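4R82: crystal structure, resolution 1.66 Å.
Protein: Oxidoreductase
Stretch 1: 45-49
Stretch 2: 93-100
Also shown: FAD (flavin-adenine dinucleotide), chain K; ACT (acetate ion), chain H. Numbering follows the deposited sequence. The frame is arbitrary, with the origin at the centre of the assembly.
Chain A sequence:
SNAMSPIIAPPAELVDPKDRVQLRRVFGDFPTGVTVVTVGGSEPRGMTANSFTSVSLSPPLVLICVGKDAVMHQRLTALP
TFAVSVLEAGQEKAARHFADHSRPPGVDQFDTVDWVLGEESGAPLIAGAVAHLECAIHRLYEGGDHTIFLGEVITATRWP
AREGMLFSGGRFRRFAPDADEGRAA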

# COMPACT_ATOMS: atom_id res chain seq x y z
N ARG A 45 17.22 14.68 -0.99
CA ARG A 45 16.31 14.50 -2.11
C ARG A 45 14.98 14.04 -1.57
O ARG A 45 14.91 13.41 -0.51
CB ARG A 45 16.88 13.45 -3.07
CG ARG A 45 16.12 13.31 -4.39
CD ARG A 45 16.66 14.25 -5.46
NE ARG A 45 16.03 14.01 -6.76
N GLY A 46 13.90 14.36 -2.29
CA GLY A 46 12.60 13.83 -1.98
C GLY A 46 11.98 13.21 -3.22
O GLY A 46 12.35 13.56 -4.34
N MSE A 47 11.05 12.28 -3.02
CA MSE A 47 10.34 11.64 -4.14
C MSE A 47 8.94 11.26 -3.69
O MSE A 47 8.77 10.65 -2.64
CB MSE A 47 11.06 10.38 -4.64
CG MSE A 47 10.44 9.79 -5.94
SE MSE A 47 11.06 7.97 -6.35
CE MSE A 47 9.94 7.04 -5.05
N THR A 48 7.95 11.63 -4.48
CA THR A 48 6.57 11.27 -4.16
C THR A 48 6.40 9.75 -4.33
O THR A 48 6.88 9.16 -5.31
CB THR A 48 5.60 12.04 -5.06
OG1 THR A 48 5.76 13.44 -4.80
CG2 THR A 48 4.16 11.63 -4.78
N ALA A 49 5.76 9.12 -3.34
CA ALA A 49 5.61 7.67 -3.34
C ALA A 49 4.29 7.22 -2.77
O ALA A 49 3.92 7.62 -1.65
CB ALA A 49 6.76 7.01 -2.57
N LYS A 93 0.05 20.17 -3.99
CA LYS A 93 1.15 20.91 -4.60
C LYS A 93 2.48 20.24 -4.28
O LYS A 93 3.34 20.07 -5.15
CB LYS A 93 1.16 22.37 -4.13
CG LYS A 93 2.29 23.21 -4.72
N ALA A 94 2.64 19.83 -3.02
CA ALA A 94 3.84 19.12 -2.60
C ALA A 94 3.96 17.76 -3.31
O ALA A 94 5.06 17.34 -3.68
CB ALA A 94 3.87 18.95 -1.09
N ALA A 95 2.83 17.07 -3.48
CA ALA A 95 2.85 15.77 -4.15
C ALA A 95 3.33 15.93 -5.59
O ALA A 95 4.15 15.14 -6.07
CB ALA A 95 1.48 15.12 -4.11
N ARG A 96 2.81 16.94 -6.27
CA ARG A 96 3.22 17.18 -7.65
C ARG A 96 4.68 17.58 -7.74
O ARG A 96 5.41 17.13 -8.63
CB ARG A 96 2.32 18.22 -8.31
CG ARG A 96 0.90 17.72 -8.51
CD ARG A 96 0.06 18.72 -9.28
NE ARG A 96 -1.33 18.30 -9.34
CZ ARG A 96 -1.81 17.43 -10.22
NH1 ARG A 96 -3.09 17.09 -10.20
NH2 ARG A 96 -1.00 16.90 -11.13
N HIS A 97 5.12 18.41 -6.80
CA HIS A 97 6.48 18.94 -6.83
C HIS A 97 7.52 17.82 -6.71
O HIS A 97 8.51 17.80 -7.45
CB HIS A 97 6.68 19.94 -5.71
CG HIS A 97 8.07 20.48 -5.64
ND1 HIS A 97 8.60 21.29 -6.62
CD2 HIS A 97 9.05 20.31 -4.72
CE1 HIS A 97 9.84 21.60 -6.30
NE2 HIS A 97 10.14 21.02 -5.15
N PHE A 98 7.28 16.90 -5.78
CA PHE A 98 8.23 15.82 -5.55
C PHE A 98 8.07 14.65 -6.50
O PHE A 98 8.79 13.66 -6.41
CB PHE A 98 8.19 15.38 -4.08
CG PHE A 98 8.83 16.38 -3.15
CD1 PHE A 98 10.22 16.50 -3.11
CD2 PHE A 98 8.06 17.20 -2.35
CE1 PHE A 98 10.83 17.43 -2.26
CE2 PHE A 98 8.66 18.14 -1.50
CZ PHE A 98 10.03 18.25 -1.46
N ALA A 99 7.12 14.77 -7.43
CA ALA A 99 6.99 13.80 -8.52
C ALA A 99 7.61 14.33 -9.81
O ALA A 99 7.70 13.59 -10.81
CB ALA A 99 5.53 13.46 -8.75
N ASP A 100 8.01 15.60 -9.81
CA ASP A 100 8.59 16.22 -10.99
C ASP A 100 9.98 15.64 -11.24
O ASP A 100 10.80 15.58 -10.33
CB ASP A 100 8.69 17.74 -10.81
CG ASP A 100 9.09 18.47 -12.08
OD1 ASP A 100 9.46 17.80 -13.07
OD2 ASP A 100 9.03 19.72 -12.09
N1 FAD K . 7.85 6.31 -7.97
C2 FAD K . 8.30 5.23 -7.35
O2 FAD K . 9.53 4.71 -7.72
N3 FAD K . 7.64 4.61 -6.38
C4 FAD K . 6.44 5.08 -5.99
O4 FAD K . 5.75 4.45 -4.97
C4X FAD K . 5.89 6.22 -6.63
N5 FAD K . 4.66 6.69 -6.25
C5X FAD K . 4.17 7.81 -6.85
C6 FAD K . 2.91 8.30 -6.44
C7 FAD K . 2.38 9.43 -7.07
C7M FAD K . 1.01 9.99 -6.65
C8 FAD K . 3.11 10.08 -8.08
C8M FAD K . 2.52 11.31 -8.74
C9 FAD K . 4.36 9.59 -8.49
C9A FAD K . 4.91 8.44 -7.87
N10 FAD K . 6.14 7.96 -8.26
C10 FAD K . 6.62 6.85 -7.63
C1' FAD K . 6.93 8.59 -9.32
C2' FAD K . 7.99 9.54 -8.81
O2' FAD K . 7.41 10.38 -7.82
C3' FAD K . 8.43 10.45 -9.95
O3' FAD K . 7.29 11.00 -10.56
C4' FAD K . 9.14 9.66 -11.01
O4' FAD K . 10.01 8.75 -10.38
C5' FAD K . 9.89 10.59 -12.01
O5' FAD K . 11.08 11.19 -11.47
P FAD K . 12.21 10.33 -10.66
O1P FAD K . 13.60 10.92 -10.86
O2P FAD K . 12.20 8.91 -11.18
O3P FAD K . 11.87 10.35 -9.19
C ACT H . 2.15 21.95 0.19
O ACT H . 1.40 21.32 -0.60
OXT ACT H . 1.96 21.75 1.42
CH3 ACT H . 3.21 22.88 -0.31

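Residues 45-49 form an extended strand. Residues 93-97 belong to a helix that begins earlier in the chain, and a type I beta turn runs from His97 to Asp100. The strand meets the segment around Phe98. The nearest CA atoms across the stretches are those of Met47 and Phe98, 4.9 Å apart.

The helical pattern is plain in the backbone hydrogen bonds. His97 N donates to Lys93 O at 2.9 Å, and Phe98 N donates to Ala94 O at 3.1 Å. Ala99 N then bonds to Arg96 O at 3.2 Å, an i to i-3 link, one residue shorter in span. Asp100 N reaches His97 O at 3.3 Å and closes the turn.

One backbone hydrogen bond joins the two stretches. Thr48 N donates to Phe98 O at 2.9 Å, with an N-H...O angle of 159°, so the geometry is good. The same carbonyl receives a CA-H...O contact from Met47 CA, 3.4 Å from Phe98 O. Phe98 O therefore faces two consecutive strand residues.

Thr48 is the main side-chain link. Its CA-to-CB bond points toward the helix and turn, and chi1 is m. Thr48 OG1 donates a hydrogen bond to Ala95 O at 2.7 Å. This carbonyl belongs to a helical residue, and Phe98 O follows three residues later. The backbone NH and hydroxyl of Thr48 thus bind two separate carbonyls. Thr48 OG1 also lies 3.2 Å from Ala99 N, but the angle is too poor for a hydrogen bond.

The CA-to-CB bond of Phe98 points toward the strand, with chi1 m. Its ring lies obliquely to the backbone at Gly46 and Met47. Phe98 CD1 is 3.7 Å from Gly46 C. Gly46 has no side chain, and this leaves room for the ring: an ideal CB would sit 2.7 Å from Phe98 CD1, a clash.

From Met47 to Ala49 the CA-to-CB bonds alternate: Thr48 points toward the other stretch, Met47 and Ala49 away. Met47, present as selenomethionine, instead places CE 3.4 Å from FAD C2. Ala49 CA lies 3.2 Å from FAD N5.

FAD also bonds to both stretches through its ribityl hydroxyls. FAD O2' donates to Thr48 O at 2.8 Å, and FAD O3' donates to Ala99 O at 2.6 Å. The cofactor thus bridges the strand and the turn, in addition to their direct hydrogen bonds. The direct contact buries 236 Å², both sides summed.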